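Local structure of molybdopterin biosynthesis protein (Mycobacterium abscessus, 3TCR) at residues L105-G110 with V167-S172; L47-N52 with V82-D87. The protein probably acts in the synthesis of the molybdenum cofactor by binding molybdopterin, as related proteins of its family do. All blocks are in the same frame, centred on the assembly; numbering follows the deposited sequence.

Following the chain from the N terminus, strand 44-51 comes first; helix 64-73 then leads across to strand 76-84, which returns alongside it, so contact 2 closes the beta-alpha-beta loop. Helix 88-100 carries the chain back to strand 105-109, on the other flank of strand 44-51. A longer excursion of helices and the short strands 130-131 and 158-161 follows before strand 164-169 pairs with 105-109 and closes contact 1. The two loops follow in series, neither nested nor crossing. Strands 44-51 and 105-109 are themselves neighbours, with Leu47 N probably hydrogen-bonded to Leu105 O, so both contacts join into four consecutive parallel strands of one sheet.

Contact 1. Residues L105-G110 with V167-S172; sequences LVVTVG and VNIAGS
Val167 N donates to Val106 O at 3.0 Å, and Val167 O accepts Thr108 N. On the face of Val107, Val109 and Ile169, Val167 CG2 comes within loose reach of Leu105 CD1. Asn168 projects from the other face, side by side with Thr108, and its ND2 gives a short 2.7 Å bond to Thr108 OG1, which lies 19° out of the amide plane. Thr124 OG1 and Val157 N also bond this amide, fixing its rotation. Thr108 OG1 sits between its own backbone N and carbonyl carbon (chi1 71°), where it accepts from Asn168 and donates to a water. Ile169 N then meets Thr108 O at 2.8 Å, continuing the parallel pairing of two inner strands in the Rossmann-like alpha/beta sheet. Ile169 CD1 leans across Val107 and touches Val107 CG1 at 3.7 Å, while Ile169 CG1 lies beside Val109 CG2; helices 64-73 and 173-196 cover this aliphatic patch. Ile169 O accepts Gly110 N at 2.9 Å. The same oxygen takes one hydrogen of the water, which gives its other to Gly110 O at 2.7 Å, linking the two strand ends. Past Ala170 the chain closes up on the first segment: Gly171 CA lies 3.8 Å from Gly110 CA and as near to Val109 CG1. Ser172 stands clear of the pairing and is the N-cap of helix 173-196, its OG bonded to Ala175 N and Glu150 OE2.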
ATOM      1  N   LEU A 105      -2.000   4.648 -22.342  1.00 15.36           N
ATOM      2  CA  LEU A 105      -1.421   5.201 -21.111  1.00 14.91           C
ATOM      3  C   LEU A 105      -1.778   6.654 -20.897  1.00 14.72           C
ATOM      4  O   LEU A 105      -1.569   7.483 -21.772  1.00 15.70           O
ATOM      5  CB  LEU A 105       0.099   5.067 -21.152  1.00 14.93           C
ATOM      6  CG  LEU A 105       0.881   5.652 -19.999  1.00 14.83           C
ATOM      7  CD1 LEU A 105       0.511   5.000 -18.675  1.00 13.91           C
ATOM      8  CD2 LEU A 105       2.375   5.520 -20.352  1.00 14.98           C
ATOM      9  N   VAL A 106      -2.325   6.958 -19.734  1.00 14.37           N
ATOM     10  CA  VAL A 106      -2.541   8.324 -19.297  1.00 14.02           C
ATOM     11  C   VAL A 106      -1.695   8.547 -18.050  1.00 14.12           C
ATOM     12  O   VAL A 106      -1.818   7.784 -17.068  1.00 15.27           O
ATOM     13  CB  VAL A 106      -4.017   8.557 -18.953  1.00 14.09           C
ATOM     14  CG1 VAL A 106      -4.197   9.894 -18.244  1.00 13.85           C
ATOM     15  CG2 VAL A 106      -4.905   8.432 -20.190  1.00 13.13           C
ATOM     16  N   VAL A 107      -0.791   9.527 -18.107  1.00 13.84           N
ATOM     17  CA  VAL A 107      -0.022   9.989 -16.963  1.00 13.62           C
ATOM     18  C   VAL A 107      -0.569  11.364 -16.575  1.00 14.23           C
ATOM     19  O   VAL A 107      -0.597  12.288 -17.406  1.00 14.08           O
ATOM     20  CB  VAL A 107       1.447  10.142 -17.352  1.00 14.31           C
ATOM     21  CG1 VAL A 107       2.311  10.684 -16.191  1.00 13.78           C
ATOM     22  CG2 VAL A 107       1.989   8.814 -17.902  1.00 14.14           C
ATOM     23  N   THR A 108      -1.048  11.492 -15.338  1.00 14.20           N
ATOM     24  CA  THR A 108      -1.482  12.771 -14.788  1.00 14.33           C
ATOM     25  C   THR A 108      -0.301  13.249 -13.936  1.00 15.17           C
ATOM     26  O   THR A 108       0.374  12.415 -13.308  1.00 15.18           O
ATOM     27  CB  THR A 108      -2.755  12.658 -13.895  1.00 14.02           C
ATOM     28  OG1 THR A 108      -2.449  12.004 -12.649  1.00 13.48           O
ATOM     29  CG2 THR A 108      -3.868  11.900 -14.583  1.00 13.88           C
ATOM     30  N   VAL A 109      -0.076  14.565 -13.907  1.00 15.61           N
ATOM     31  CA  VAL A 109       1.085  15.178 -13.277  1.00 15.99           C
ATOM     32  C   VAL A 109       0.568  16.328 -12.439  1.00 16.12           C
ATOM     33  O   VAL A 109       0.016  17.285 -12.987  1.00 15.99           O
ATOM     34  CB  VAL A 109       2.049  15.787 -14.337  1.00 17.26           C
ATOM     35  CG1 VAL A 109       3.256  16.496 -13.686  1.00 16.55           C
ATOM     36  CG2 VAL A 109       2.479  14.726 -15.335  1.00 17.32           C
ATOM     37  N   GLY A 110       0.739  16.243 -11.118  1.00 16.32           N
ATOM     38  CA  GLY A 110       0.189  17.251 -10.214  1.00 16.60           C
ATOM     39  C   GLY A 110      -0.993  16.761  -9.402  1.00 17.24           C
ATOM     40  O   GLY A 110      -1.628  15.700  -9.732  1.00 15.99           O
ATOM     41  N   VAL A 167      -2.050   6.497 -14.392  1.00 13.60           N
ATOM     42  CA  VAL A 167      -1.088   6.647 -13.304  1.00 14.04           C
ATOM     43  C   VAL A 167      -0.907   8.127 -12.905  1.00 14.78           C
ATOM     44  O   VAL A 167      -0.588   8.988 -13.752  1.00 15.35           O
ATOM     45  CB  VAL A 167       0.288   6.051 -13.711  1.00 14.61           C
ATOM     46  CG1 VAL A 167       1.278   6.064 -12.532  1.00 13.77           C
ATOM     47  CG2 VAL A 167       0.111   4.626 -14.309  1.00 14.81           C
ATOM     48  N   ASN A 168      -1.138   8.422 -11.629  1.00 15.22           N
ATOM     49  CA  ASN A 168      -0.865   9.747 -11.064  1.00 15.81           C
ATOM     50  C   ASN A 168       0.597   9.907 -10.623  1.00 16.33           C
ATOM     51  O   ASN A 168       1.112   9.078  -9.830  1.00 16.33           O
ATOM     52  CB  ASN A 168      -1.675   9.963  -9.779  1.00 15.82           C
ATOM     53  CG  ASN A 168      -3.180   9.837  -9.948  1.00 16.04           C
ATOM     54  OD1 ASN A 168      -3.856   9.402  -8.986  1.00 16.27           O
ATOM     55  ND2 ASN A 168      -3.732  10.285 -11.090  1.00 14.84           N
ATOM     56  N   ILE A 169       1.262  10.963 -11.077  1.00 17.24           N
ATOM     57  CA  ILE A 169       2.536  11.349 -10.447  1.00 19.09           C
ATOM     58  C   ILE A 169       2.524  12.798  -9.939  1.00 19.11           C
ATOM     59  O   ILE A 169       1.726  13.619 -10.407  1.00 18.75           O
ATOM     60  CB  ILE A 169       3.748  11.039 -11.343  1.00 20.66           C
ATOM     61  CG1 ILE A 169       3.875  11.970 -12.503  1.00 21.75           C
ATOM     62  CG2 ILE A 169       3.642   9.638 -11.977  1.00 19.29           C
ATOM     63  CD1 ILE A 169       4.784  11.315 -13.566  1.00 24.39           C
ATOM     64  N   ALA A 170       3.389  13.082  -8.970  1.00 19.42           N
ATOM     65  CA  ALA A 170       3.513  14.430  -8.395  1.00 20.78           C
ATOM     66  C   ALA A 170       4.024  15.382  -9.430  1.00 21.23           C
ATOM     67  O   ALA A 170       4.616  14.981 -10.442  1.00 20.38           O
ATOM     68  CB  ALA A 170       4.409  14.463  -7.154  1.00 19.13           C
ATOM     69  N   GLY A 171       3.772  16.663  -9.172  1.00 24.22           N
ATOM     70  CA  GLY A 171       3.966  17.715 -10.163  1.00 25.56           C
ATOM     71  C   GLY A 171       5.369  18.237 -10.484  1.00 28.87           C
ATOM     72  O   GLY A 171       5.555  18.877 -11.545  1.00 33.64           O
ATOM     73  N   SER A 172       6.348  18.031  -9.614  1.00 28.76           N
ATOM     74  CA  SER A 172       7.677  18.633  -9.839  1.00 29.67           C
ATOM     75  C   SER A 172       8.489  17.911 -10.914  1.00 31.68           C
ATOM     76  O   SER A 172       8.226  16.745 -11.247  1.00 32.93           O
ATOM     77  CB  SER A 172       8.467  18.615  -8.545  1.00 29.38           C
ATOM     78  OG  SER A 172       8.754  17.276  -8.217  1.00 29.28           O
TER
HETATM   79  O   HOH W   1      -1.068  13.322 -10.770  1.00 13.41           O

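Contact 2. Residues L47-N52 with V82-D87; sequences LVVIVN and VVVEND
A beta-alpha-beta crossover, strand 44-51, helix 64-73 and strand 76-84, is closed where Val82, Val83 and Val84 pair in parallel with Val49, Ile50 and Val51. Val48 O accepts Val82 N at 2.8 Å, and Val82 O in turn takes Ile50 N at 2.7 Å. Val84 N bonds to Ile50 O, and Asn52 N to Val84 O. Three CA-H...O contacts, such as Val49 CA to Val82 O, run between these bonds. Strand 76-84 is outermost of the sheet within this chain. On the face covered by helix 88-100, Val84 is wedged between two neighbours: with CG1 anti to the carbonyl carbon (chi1 -64°), Val84 CG2 falls between the backbone N and the carbonyl carbon, 4.0 Å from both Val49 CG1 and Val51 CG2. Ile91 of that helix packs on Val51 and Val84. Further back, Val82 CG2 rests against both methyls of Leu47. On the other face Val83 CG2 meets Ile50 CB at 4.2 Å. Beyond the strand, Asn86 is the centre of an inverse gamma turn, with a weak bond from Asp87 N to Glu85 O; its side chain crosses that of Val51 at about a right angle, Asn86 OD1 lying 3.5 Å from Val51 CG1. A water donates to Val51 O at 2.8 Å and accepts a longer bond from Asn86 ND2, bridging the end of strand 44-51 and the turn at Asn86. The loops here are held by Glu85 OE2 on His57 NE2 and by Asn52 OD1 on Thr55 N. Asp87, the N-cap of helix 88-100, bonds through OD2 to Glu90 N.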
ATOM      1  N   LEU A  47      -1.381   9.849 -23.313  1.00 18.54           N
ATOM      2  CA  LEU A  47      -1.850  11.212 -23.079  1.00 19.36           C
ATOM      3  C   LEU A  47      -1.364  11.712 -21.718  1.00 18.89           C
ATOM      4  O   LEU A  47      -1.371  10.979 -20.732  1.00 19.93           O
ATOM      5  CB  LEU A  47      -3.375  11.284 -23.125  1.00 21.53           C
ATOM      6  CG  LEU A  47      -4.025  12.686 -22.940  1.00 23.26           C
ATOM      7  CD1 LEU A  47      -4.203  13.363 -24.297  1.00 25.23           C
ATOM      8  CD2 LEU A  47      -5.367  12.553 -22.276  1.00 22.44           C
ATOM      9  N   VAL A  48      -0.952  12.968 -21.677  1.00 18.06           N
ATOM     10  CA  VAL A  48      -0.533  13.624 -20.477  1.00 16.65           C
ATOM     11  C   VAL A  48      -1.580  14.612 -20.033  1.00 16.85           C
ATOM     12  O   VAL A  48      -2.042  15.456 -20.827  1.00 17.42           O
ATOM     13  CB  VAL A  48       0.776  14.394 -20.717  1.00 16.86           C
ATOM     14  CG1 VAL A  48       1.285  14.997 -19.403  1.00 15.48           C
ATOM     15  CG2 VAL A  48       1.797  13.461 -21.337  1.00 16.19           C
ATOM     16  N   VAL A  49      -1.957  14.517 -18.764  1.00 16.79           N
ATOM     17  CA  VAL A  49      -2.898  15.440 -18.147  1.00 16.97           C
ATOM     18  C   VAL A  49      -2.152  16.242 -17.077  1.00 17.25           C
ATOM     19  O   VAL A  49      -1.733  15.686 -16.088  1.00 16.75           O
ATOM     20  CB  VAL A  49      -4.082  14.686 -17.483  1.00 16.52           C
ATOM     21  CG1 VAL A  49      -5.049  15.681 -16.833  1.00 15.60           C
ATOM     22  CG2 VAL A  49      -4.799  13.810 -18.511  1.00 16.27           C
ATOM     23  N   ILE A  50      -1.970  17.545 -17.294  1.00 19.19           N
ATOM     24  CA  ILE A  50      -1.295  18.418 -16.324  1.00 19.82           C
ATOM     25  C   ILE A  50      -2.362  18.903 -15.372  1.00 20.23           C
ATOM     26  O   ILE A  50      -3.318  19.529 -15.812  1.00 20.86           O
ATOM     27  CB  ILE A  50      -0.683  19.662 -16.999  1.00 20.89           C
ATOM     28  CG1 ILE A  50       0.414  19.250 -17.984  1.00 21.68           C
ATOM     29  CG2 ILE A  50      -0.183  20.659 -15.951  1.00 19.49           C
ATOM     30  CD1 ILE A  50       1.497  18.387 -17.377  1.00 22.61           C
ATOM     31  N   VAL A  51      -2.221  18.602 -14.088  1.00 20.28           N
ATOM     32  CA  VAL A  51      -3.202  19.027 -13.099  1.00 20.59           C
ATOM     33  C   VAL A  51      -2.576  20.150 -12.290  1.00 22.20           C
ATOM     34  O   VAL A  51      -1.805  19.905 -11.361  1.00 22.77           O
ATOM     35  CB  VAL A  51      -3.653  17.876 -12.150  1.00 20.17           C
ATOM     36  CG1 VAL A  51      -4.702  18.407 -11.157  1.00 19.98           C
ATOM     37  CG2 VAL A  51      -4.186  16.674 -12.948  1.00 18.33           C
ATOM     38  N   ASN A  52      -2.875  21.381 -12.678  1.00 23.61           N
ATOM     39  CA  ASN A  52      -2.241  22.550 -12.074  1.00 24.93           C
ATOM     40  C   ASN A  52      -3.058  23.828 -12.248  1.00 25.99           C
ATOM     41  O   ASN A  52      -3.231  24.298 -13.363  1.00 25.77           O
ATOM     42  CB  ASN A  52      -0.872  22.735 -12.721  1.00 25.19           C
ATOM     43  CG  ASN A  52       0.027  23.657 -11.932  1.00 26.01           C
ATOM     44  OD1 ASN A  52      -0.216  24.857 -11.790  1.00 24.61           O
ATOM     45  ND2 ASN A  52       1.081  23.081 -11.407  1.00 27.99           N
ATOM     46  N   VAL A  82      -3.250  17.699 -22.017  1.00 20.76           N
ATOM     47  CA  VAL A  82      -4.420  18.407 -21.545  1.00 20.77           C
ATOM     48  C   VAL A  82      -4.026  19.111 -20.263  1.00 20.88           C
ATOM     49  O   VAL A  82      -3.345  18.509 -19.415  1.00 21.87           O
ATOM     50  CB  VAL A  82      -5.604  17.424 -21.268  1.00 21.85           C
ATOM     51  CG1 VAL A  82      -6.830  18.191 -20.737  1.00 22.26           C
ATOM     52  CG2 VAL A  82      -6.008  16.683 -22.545  1.00 22.92           C
ATOM     53  N   VAL A  83      -4.415  20.377 -20.115  1.00 21.76           N
ATOM     54  CA  VAL A  83      -4.226  21.105 -18.871  1.00 21.96           C
ATOM     55  C   VAL A  83      -5.580  21.275 -18.170  1.00 22.82           C
ATOM     56  O   VAL A  83      -6.530  21.706 -18.787  1.00 24.05           O
ATOM     57  CB  VAL A  83      -3.594  22.498 -19.091  1.00 23.11           C
ATOM     58  CG1 VAL A  83      -3.420  23.211 -17.731  1.00 21.84           C
ATOM     59  CG2 VAL A  83      -2.233  22.365 -19.786  1.00 22.88           C
ATOM     60  N   VAL A  84      -5.663  20.920 -16.894  1.00 22.30           N
ATOM     61  CA  VAL A  84      -6.865  21.129 -16.121  1.00 22.73           C
ATOM     62  C   VAL A  84      -6.491  21.727 -14.770  1.00 24.80           C
ATOM     63  O   VAL A  84      -5.331  21.650 -14.321  1.00 24.18           O
ATOM     64  CB  VAL A  84      -7.625  19.793 -15.844  1.00 22.21           C
ATOM     65  CG1 VAL A  84      -8.134  19.146 -17.132  1.00 20.64           C
ATOM     66  CG2 VAL A  84      -6.750  18.823 -15.056  1.00 19.89           C
ATOM     67  N   GLU A  85      -7.494  22.316 -14.125  1.00 26.88           N
ATOM     68  CA  GLU A  85      -7.393  22.802 -12.764  1.00 28.70           C
ATOM     69  C   GLU A  85      -7.458  21.639 -11.801  1.00 28.24           C
ATOM     70  O   GLU A  85      -7.825  20.532 -12.178  1.00 27.43           O
ATOM     71  CB  GLU A  85      -8.570  23.734 -12.452  1.00 31.13           C
ATOM     72  CG  GLU A  85      -8.582  25.018 -13.267  1.00 35.03           C
ATOM     73  CD  GLU A  85      -9.865  25.856 -13.095  1.00 37.17           C
ATOM     74  OE1 GLU A  85     -10.981  25.304 -13.096  1.00 39.11           O
ATOM     75  OE2 GLU A  85      -9.758  27.077 -13.003  1.00 38.31           O
ATOM     76  N   ASN A  86      -7.178  21.927 -10.537  1.00 28.84           N
ATOM     77  CA  ASN A  86      -7.397  20.982  -9.442  1.00 27.68           C
ATOM     78  C   ASN A  86      -8.846  20.936  -9.109  1.00 26.75           C
ATOM     79  O   ASN A  86      -9.294  21.525  -8.119  1.00 26.56           O
ATOM     80  CB  ASN A  86      -6.610  21.380  -8.180  1.00 28.64           C
ATOM     81  CG  ASN A  86      -5.355  20.569  -8.011  1.00 28.50           C
ATOM     82  OD1 ASN A  86      -5.417  19.339  -7.834  1.00 30.79           O
ATOM     83  ND2 ASN A  86      -4.219  21.213  -8.160  1.00 26.79           N
ATOM     84  N   ASP A  87      -9.554  20.193  -9.941  1.00 26.14           N
ATOM     85  CA  ASP A  87     -10.979  20.170  -9.966  1.00 26.27           C
ATOM     86  C   ASP A  87     -11.377  18.784 -10.404  1.00 26.46           C
ATOM     87  O   ASP A  87     -11.095  18.361 -11.541  1.00 24.33           O
ATOM     88  CB  ASP A  87     -11.501  21.193 -10.961  1.00 27.23           C
ATOM     89  CG  ASP A  87     -13.006  21.181 -11.056  1.00 28.46           C
ATOM     90  OD1 ASP A  87     -13.622  21.981 -10.324  1.00 31.35           O
ATOM     91  OD2 ASP A  87     -13.573  20.357 -11.810  1.00 27.85           O
TER
HETATM   92  O   HOH W   2      -1.068  20.799  -8.829  1.00 36.70           O